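Local structure of dioxygenase (Pseudomonas brassicacearum, 5V2D) at residues Ile145-Gly149 with Val150-Leu154. The protein probably cleaves the central double bond of lignin-derived stilbenes with dioxygen, using an iron ion held by four histidines. Residues are numbered along the deposited sequence; the frame is centred on the assembly and turned at random.
Sequences IPHNG and VLLAL
I145-H147 and V150-L154 form an antiparallel beta hairpin with a two-residue loop, their short axes 4.6 Å apart at closest and 134° between strand directions, joined by a type I' turn from H147 to V150. The ladder alternates: H147 with V150 and I145 with L152 are hydrogen-bonded pairs, and P146 with L151 between them is a non-hydrogen-bonded one. H147 N donates to V150 O at 2.8 Å in a nearly straight bond. The return bond, V150 N to H147 O, is 3.0 Å long and closes the turn. N148 and G149 fill the turn corners with positive phi, as type I' requires. Between the two bonded pairs, P146 CA makes a CA-H...O contact of 3.4 Å with V150 O.

I145, H147, V150 and L152 share one face of the sheet. L152 CG lies anti to its carbonyl carbon (chi1 -66°) and the chain runs on extended, carrying CD1 to 3.9 Å from H147 CB. On this face I145 and H147 also touch L198 of strand 198-203. P146 and L151 occupy the other face, where P146 meets C497 and A499 of strand 496-500. L151 continues the sheet by backbone bonding to M163, within the four-stranded, blade-like sheet 143-173 of this beta-propeller, the fold of carotenoid-cleaving oxygenases. The L154 side chain, at the hairpin's open end, is about 10 Å from the bound iron. There I145 CG2 packs obliquely against L154 CD1 at 4.0 Å.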
loop_
_atom_site.group_PDB
_atom_site.type_symbol
_atom_site.label_atom_id
_atom_site.label_comp_id
_atom_site.label_asym_id
_atom_site.label_seq_id
_atom_site.Cartn_x
_atom_site.Cartn_y
_atom_site.Cartn_z
ATOM N N ILE A 145 6.758 -8.023 1.202
ATOM C CA ILE A 145 7.351 -8.202 2.531
ATOM C C ILE A 145 8.185 -9.461 2.553
ATOM O O ILE A 145 7.802 -10.446 1.939
ATOM C CB ILE A 145 6.256 -8.252 3.620
ATOM C CG1 ILE A 145 6.828 -7.913 4.955
ATOM C CG2 ILE A 145 5.542 -9.619 3.687
ATOM C CD1 ILE A 145 5.794 -7.748 6.032
ATOM N N PRO A 146 9.356 -9.438 3.219
ATOM C CA PRO A 146 10.117 -10.694 3.377
ATOM C C PRO A 146 9.475 -11.587 4.418
ATOM O O PRO A 146 9.055 -11.126 5.452
ATOM C CB PRO A 146 11.519 -10.234 3.925
ATOM C CG PRO A 146 11.525 -8.786 3.766
ATOM C CD PRO A 146 10.073 -8.333 3.843
ATOM N N HIS A 147 9.417 -12.873 4.128
ATOM C CA HIS A 147 8.864 -13.841 5.108
ATOM C C HIS A 147 9.386 -15.242 4.766
ATOM O O HIS A 147 9.311 -15.708 3.635
ATOM C CB HIS A 147 7.328 -13.803 5.116
ATOM C CG HIS A 147 6.712 -14.967 5.836
ATOM N ND1 HIS A 147 6.732 -15.060 7.218
ATOM C CD2 HIS A 147 6.132 -16.106 5.366
ATOM C CE1 HIS A 147 6.127 -16.193 7.571
ATOM N NE2 HIS A 147 5.759 -16.852 6.476
ATOM N N ASN A 148 9.980 -15.895 5.786
ATOM C CA ASN A 148 10.383 -17.309 5.704
ATOM C C ASN A 148 11.180 -17.611 4.464
ATOM O O ASN A 148 10.887 -18.569 3.711
ATOM C CB ASN A 148 9.081 -18.154 5.742
ATOM C CG ASN A 148 9.315 -19.623 5.994
ATOM O OD1 ASN A 148 10.342 -19.998 6.528
ATOM N ND2 ASN A 148 8.319 -20.466 5.607
ATOM N N GLY A 149 12.159 -16.772 4.191
ATOM C CA GLY A 149 13.124 -17.030 3.151
ATOM C C GLY A 149 12.719 -16.643 1.730
ATOM O O GLY A 149 13.450 -16.881 0.782
ATOM N N VAL A 150 11.524 -16.064 1.589
ATOM C CA VAL A 150 11.089 -15.515 0.313
ATOM C C VAL A 150 10.606 -14.073 0.451
ATOM O O VAL A 150 10.412 -13.541 1.554
ATOM C CB VAL A 150 9.988 -16.402 -0.354
ATOM C CG1 VAL A 150 10.482 -17.808 -0.556
ATOM C CG2 VAL A 150 8.696 -16.423 0.420
ATOM N N LEU A 151 10.421 -13.428 -0.716
ATOM C CA LEU A 151 9.694 -12.156 -0.780
ATOM C C LEU A 151 8.222 -12.472 -1.164
ATOM O O LEU A 151 7.988 -13.176 -2.150
ATOM C CB LEU A 151 10.278 -11.280 -1.882
ATOM C CG LEU A 151 9.730 -9.816 -1.820
ATOM C CD1 LEU A 151 10.286 -9.082 -0.633
ATOM C CD2 LEU A 151 10.037 -9.059 -3.082
ATOM N N LEU A 152 7.279 -11.967 -0.371
ATOM C CA LEU A 152 5.859 -12.115 -0.701
ATOM C C LEU A 152 5.388 -10.861 -1.411
ATOM O O LEU A 152 5.648 -9.747 -0.929
ATOM C CB LEU A 152 5.040 -12.279 0.530
ATOM C CG LEU A 152 5.333 -13.597 1.291
ATOM C CD1 LEU A 152 4.426 -13.604 2.519
ATOM C CD2 LEU A 152 5.198 -14.827 0.412
ATOM N N ALA A 153 4.819 -11.030 -2.561
ATOM C CA ALA A 153 4.122 -9.981 -3.304
ATOM C C ALA A 153 2.643 -10.214 -3.090
ATOM O O ALA A 153 2.095 -11.310 -3.351
ATOM C CB ALA A 153 4.434 -10.040 -4.794
ATOM N N LEU A 154 1.982 -9.211 -2.533
ATOM C CA LEU A 154 0.663 -9.376 -1.960
ATOM C C LEU A 154 -0.390 -8.489 -2.664
ATOM O O LEU A 154 -0.134 -7.335 -3.029
ATOM C CB LEU A 154 0.677 -9.024 -0.515
ATOM C CG LEU A 154 1.718 -9.776 0.323
ATOM C CD1 LEU A 154 2.654 -8.746 1.000
ATOM C CD2 LEU A 154 0.997 -10.582 1.387
#